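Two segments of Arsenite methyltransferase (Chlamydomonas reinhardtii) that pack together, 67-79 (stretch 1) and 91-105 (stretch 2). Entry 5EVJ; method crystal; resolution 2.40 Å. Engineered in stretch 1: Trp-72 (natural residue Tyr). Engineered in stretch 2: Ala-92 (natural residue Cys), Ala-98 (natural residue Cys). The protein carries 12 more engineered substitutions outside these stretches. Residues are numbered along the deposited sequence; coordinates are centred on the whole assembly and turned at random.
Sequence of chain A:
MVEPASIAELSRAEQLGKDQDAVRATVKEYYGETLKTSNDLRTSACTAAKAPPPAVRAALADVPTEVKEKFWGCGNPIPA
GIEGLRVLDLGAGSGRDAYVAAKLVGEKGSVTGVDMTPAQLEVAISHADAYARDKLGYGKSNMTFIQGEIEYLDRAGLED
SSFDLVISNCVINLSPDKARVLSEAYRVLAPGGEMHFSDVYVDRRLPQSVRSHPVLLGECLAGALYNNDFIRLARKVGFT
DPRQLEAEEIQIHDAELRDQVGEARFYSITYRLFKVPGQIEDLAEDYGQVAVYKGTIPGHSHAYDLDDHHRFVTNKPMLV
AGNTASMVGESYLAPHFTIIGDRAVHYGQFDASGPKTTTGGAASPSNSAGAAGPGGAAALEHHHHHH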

# COMPACT_ATOMS: atom_id res chain seq x y z
N VAL A 67 2.48 -18.49 -11.89
CA VAL A 67 2.46 -17.07 -11.62
C VAL A 67 2.85 -16.79 -10.15
O VAL A 67 3.62 -15.83 -9.87
CB VAL A 67 1.12 -16.43 -12.03
CG1 VAL A 67 0.99 -15.08 -11.39
CG2 VAL A 67 1.06 -16.28 -13.55
N LYS A 68 2.32 -17.64 -9.25
CA LYS A 68 2.67 -17.66 -7.81
C LYS A 68 4.08 -18.19 -7.48
O LYS A 68 4.89 -17.50 -6.84
CB LYS A 68 1.72 -18.54 -7.01
CG LYS A 68 0.35 -17.95 -6.72
CD LYS A 68 -0.52 -18.93 -5.91
CE LYS A 68 -1.08 -20.07 -6.77
NZ LYS A 68 -1.98 -20.89 -5.92
N GLU A 69 4.37 -19.43 -7.88
CA GLU A 69 5.69 -20.00 -7.56
C GLU A 69 6.85 -19.05 -7.88
O GLU A 69 7.89 -19.11 -7.23
CB GLU A 69 5.90 -21.30 -8.29
CG GLU A 69 5.36 -22.51 -7.54
CD GLU A 69 5.47 -23.77 -8.37
OE1 GLU A 69 5.53 -23.68 -9.62
OE2 GLU A 69 5.50 -24.85 -7.76
N LYS A 70 6.67 -18.19 -8.87
CA LYS A 70 7.75 -17.29 -9.30
C LYS A 70 7.69 -15.88 -8.68
O LYS A 70 8.21 -14.93 -9.25
CB LYS A 70 7.83 -17.22 -10.85
CG LYS A 70 8.10 -18.56 -11.53
CD LYS A 70 8.61 -18.43 -12.95
CE LYS A 70 8.83 -19.81 -13.57
NZ LYS A 70 9.06 -19.73 -15.04
N PHE A 71 7.07 -15.72 -7.52
CA PHE A 71 6.80 -14.35 -7.07
C PHE A 71 7.74 -13.75 -6.01
O PHE A 71 8.37 -12.72 -6.29
CB PHE A 71 5.33 -14.14 -6.74
CG PHE A 71 4.98 -12.71 -6.51
CD1 PHE A 71 5.09 -11.78 -7.55
CD2 PHE A 71 4.57 -12.27 -5.24
CE1 PHE A 71 4.79 -10.44 -7.33
CE2 PHE A 71 4.26 -10.94 -5.03
CZ PHE A 71 4.36 -10.03 -6.08
N TRP A 72 7.79 -14.35 -4.82
CA TRP A 72 8.56 -13.80 -3.67
C TRP A 72 8.14 -12.38 -3.18
O TRP A 72 8.47 -11.35 -3.79
CB TRP A 72 10.09 -13.93 -3.91
CG TRP A 72 10.98 -13.34 -2.81
CD1 TRP A 72 11.26 -13.91 -1.59
CD2 TRP A 72 11.69 -12.09 -2.85
NE1 TRP A 72 12.10 -13.08 -0.87
CE2 TRP A 72 12.38 -11.96 -1.62
CE3 TRP A 72 11.81 -11.06 -3.80
CZ2 TRP A 72 13.18 -10.84 -1.32
CZ3 TRP A 72 12.61 -9.94 -3.50
CH2 TRP A 72 13.28 -9.85 -2.27
N GLY A 73 7.44 -12.34 -2.05
CA GLY A 73 7.13 -11.09 -1.41
C GLY A 73 6.74 -11.19 0.04
O GLY A 73 6.32 -12.25 0.54
N CYS A 74 6.82 -10.05 0.71
CA CYS A 74 6.58 -9.95 2.16
C CYS A 74 5.16 -9.56 2.50
O CYS A 74 4.93 -8.76 3.42
CB CYS A 74 7.58 -9.01 2.86
SG CYS A 74 7.77 -7.31 2.23
N GLY A 75 4.19 -10.11 1.79
CA GLY A 75 2.83 -9.73 2.09
C GLY A 75 1.81 -9.91 1.00
O GLY A 75 2.06 -10.58 -0.01
N ASN A 76 0.65 -9.32 1.25
CA ASN A 76 -0.49 -9.41 0.36
C ASN A 76 -1.18 -8.07 0.42
O ASN A 76 -2.32 -7.99 0.91
CB ASN A 76 -1.43 -10.53 0.81
CG ASN A 76 -0.98 -11.91 0.32
OD1 ASN A 76 -0.82 -12.14 -0.89
ND2 ASN A 76 -0.80 -12.83 1.24
N PRO A 77 -0.50 -7.02 -0.09
CA PRO A 77 -0.89 -5.63 -0.05
C PRO A 77 -2.01 -5.22 -1.05
O PRO A 77 -1.91 -4.16 -1.61
CB PRO A 77 0.39 -4.92 -0.52
CG PRO A 77 0.88 -5.81 -1.62
CD PRO A 77 0.62 -7.21 -1.04
N ILE A 78 -3.07 -6.00 -1.24
CA ILE A 78 -4.23 -5.47 -2.01
C ILE A 78 -5.27 -5.03 -0.99
O ILE A 78 -5.66 -5.84 -0.19
CB ILE A 78 -4.89 -6.53 -2.96
CG1 ILE A 78 -3.90 -7.04 -4.03
CG2 ILE A 78 -6.12 -5.94 -3.66
CD1 ILE A 78 -3.01 -8.20 -3.56
N PRO A 79 -5.72 -3.76 -1.01
CA PRO A 79 -6.65 -3.30 -0.02
C PRO A 79 -8.03 -3.76 -0.36
O PRO A 79 -8.31 -3.94 -1.55
CB PRO A 79 -6.65 -1.77 -0.15
CG PRO A 79 -5.80 -1.44 -1.30
CD PRO A 79 -5.14 -2.68 -1.82
N GLY A 91 6.47 -3.27 -9.55
CA GLY A 91 7.38 -4.41 -9.38
C GLY A 91 6.55 -5.65 -9.45
O GLY A 91 6.63 -6.51 -8.59
N ALA A 92 5.73 -5.75 -10.49
CA ALA A 92 4.74 -6.81 -10.50
C ALA A 92 5.34 -8.20 -10.59
O ALA A 92 4.64 -9.20 -10.29
CB ALA A 92 3.76 -6.59 -11.63
N GLY A 93 6.61 -8.30 -10.99
CA GLY A 93 7.25 -9.62 -11.12
C GLY A 93 6.40 -10.52 -12.06
O GLY A 93 5.91 -10.11 -13.11
N SER A 94 6.17 -11.74 -11.64
CA SER A 94 5.46 -12.68 -12.41
C SER A 94 3.93 -12.53 -12.33
O SER A 94 3.22 -13.26 -13.04
CB SER A 94 5.83 -14.07 -11.86
OG SER A 94 5.51 -14.17 -10.49
N GLY A 95 3.44 -11.70 -11.39
CA GLY A 95 2.08 -11.12 -11.49
C GLY A 95 1.11 -11.53 -10.37
O GLY A 95 -0.06 -11.12 -10.40
N ARG A 96 1.58 -12.30 -9.39
CA ARG A 96 0.73 -12.77 -8.28
C ARG A 96 -0.20 -11.61 -7.83
O ARG A 96 -1.42 -11.71 -7.94
CB ARG A 96 1.64 -13.30 -7.11
CG ARG A 96 1.06 -14.29 -6.06
CD ARG A 96 0.99 -13.72 -4.64
NE ARG A 96 2.03 -14.19 -3.73
CZ ARG A 96 2.57 -13.48 -2.73
NH1 ARG A 96 2.20 -12.22 -2.51
NH2 ARG A 96 3.51 -14.02 -1.97
N ASP A 97 0.38 -10.48 -7.39
CA ASP A 97 -0.42 -9.41 -6.75
C ASP A 97 -1.33 -8.72 -7.80
O ASP A 97 -2.45 -8.34 -7.49
CB ASP A 97 0.45 -8.36 -5.95
CG ASP A 97 1.10 -8.96 -4.66
OD1 ASP A 97 0.66 -10.04 -4.16
OD2 ASP A 97 2.05 -8.35 -4.12
N ALA A 98 -0.85 -8.61 -9.02
CA ALA A 98 -1.68 -8.01 -10.08
C ALA A 98 -2.85 -8.92 -10.42
O ALA A 98 -3.96 -8.44 -10.70
CB ALA A 98 -0.83 -7.70 -11.29
N TYR A 99 -2.63 -10.25 -10.32
CA TYR A 99 -3.71 -11.19 -10.64
C TYR A 99 -4.75 -11.12 -9.58
O TYR A 99 -5.94 -11.06 -9.85
CB TYR A 99 -3.16 -12.61 -10.75
CG TYR A 99 -2.63 -12.96 -12.14
CD1 TYR A 99 -1.78 -12.09 -12.83
CD2 TYR A 99 -2.95 -14.18 -12.77
CE1 TYR A 99 -1.27 -12.39 -14.09
CE2 TYR A 99 -2.41 -14.50 -14.04
CZ TYR A 99 -1.61 -13.59 -14.70
OH TYR A 99 -1.08 -13.86 -15.95
N VAL A 100 -4.32 -11.02 -8.33
CA VAL A 100 -5.25 -10.89 -7.26
C VAL A 100 -6.02 -9.60 -7.39
O VAL A 100 -7.24 -9.56 -7.20
CB VAL A 100 -4.53 -10.93 -5.92
CG1 VAL A 100 -5.53 -10.59 -4.80
CG2 VAL A 100 -3.89 -12.30 -5.76
N ALA A 101 -5.32 -8.51 -7.69
CA ALA A 101 -6.04 -7.22 -7.81
C ALA A 101 -7.07 -7.24 -8.98
O ALA A 101 -8.21 -6.74 -8.87
CB ALA A 101 -5.03 -6.13 -7.99
N ALA A 102 -6.64 -7.83 -10.10
CA ALA A 102 -7.41 -7.91 -11.32
C ALA A 102 -8.75 -8.53 -10.96
O ALA A 102 -9.79 -8.10 -11.42
CB ALA A 102 -6.69 -8.76 -12.33
N LYS A 103 -8.73 -9.51 -10.07
CA LYS A 103 -10.00 -10.06 -9.59
C LYS A 103 -10.76 -9.11 -8.69
O LYS A 103 -11.99 -8.88 -8.84
CB LYS A 103 -9.77 -11.34 -8.80
CG LYS A 103 -11.13 -11.81 -8.26
CD LYS A 103 -11.07 -13.12 -7.50
CE LYS A 103 -12.49 -13.66 -7.28
NZ LYS A 103 -13.36 -12.66 -6.56
N LEU A 104 -10.05 -8.56 -7.71
CA LEU A 104 -10.80 -7.83 -6.67
C LEU A 104 -11.32 -6.52 -7.15
O LEU A 104 -12.22 -5.97 -6.50
CB LEU A 104 -9.97 -7.65 -5.36
CG LEU A 104 -9.75 -8.95 -4.56
CD1 LEU A 104 -8.99 -8.62 -3.30
CD2 LEU A 104 -11.08 -9.60 -4.23
N VAL A 105 -10.74 -5.97 -8.22
CA VAL A 105 -11.37 -4.77 -8.79
C VAL A 105 -12.56 -5.04 -9.69
O VAL A 105 -13.20 -4.06 -10.21
CB VAL A 105 -10.42 -3.86 -9.60
CG1 VAL A 105 -9.27 -3.43 -8.69
CG2 VAL A 105 -9.91 -4.59 -10.84
O HOH W 1 -1.31 -11.35 -3.48

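Contact between segments 67-79 and 91-105 of arsenite methyltransferase, in which the end of one helix and the loop after it pack against a turn and the helix that follows, burying 832 Å² in all. Two direct hydrogen bonds cross the contact, and in both a side chain of the second segment donates to a backbone carbonyl of the first. Ser-94 OG gives its proton to Val-67 O at 2.6 Å. Val-67 lies in the last turn of its helix, and no backbone hydrogen bond to its carbonyl forms within the segment; the hydroxyl serves it instead. Lys-70 O also lies 3.1 Å from Ser-94 OG, but the proton is directed to Val-67. A weak backbone bond, Phe-71 N to Lys-68 O at 2.9 Å, closes the chain just past the helix.

The second direct bond runs from Arg-96 NH1 to Gly-75 O, 3.0 Å long with an N-H...O angle of 141°. The same nitrogen donates to Asp-97 OD1 at 3.1 Å, a hydrogen bond within a salt bridge between neighbours in sequence, so one guanidinium nitrogen serves both the loop carbonyl and the adjacent carboxylate. Asn-76 OD1 comes to 3.4 Å from Arg-96 NH1, but the angle is too poor for a hydrogen bond. Its partner is water 1, which donates to Asn-76 OD1 at 2.8 Å and to Asp-97 OD1 at 2.5 Å, bridging two acceptors that could not bond each other directly. Asp-97 OD1 thus receives from both the arginine and the water, while Asp-97 OD2 is satisfied elsewhere in the structure.

Phe-71 fills the space between these polar groups. Arg-96 CB lies over one face of its ring, 3.7 Å from the centroid and 21° off the normal, and Arg-96 CZ is 3.4 Å from Phe-71 CD2, which sits over a face of the guanidinium. This leaves the edge of the guanidinium free to meet Gly-75 O. At the ring's own edge, Phe-71 CE1 approaches Ala-92 O to 3.2 Å; Ala-92 is an engineered residue whose CB points away from the contact.

Apolar packing flanks the polar network. Val-67 CG1 sits almost squarely over the Tyr-99 ring, 4.1 Å from its centroid and 5° off the normal, while Tyr-99 OH is hydrogen-bonded elsewhere. Farther along the second helix, Ile-78 spans successive turns: its CD1 is 3.7 Å from Val-100 CG1 and its CG2 is 3.9 Å from Leu-104 CD1.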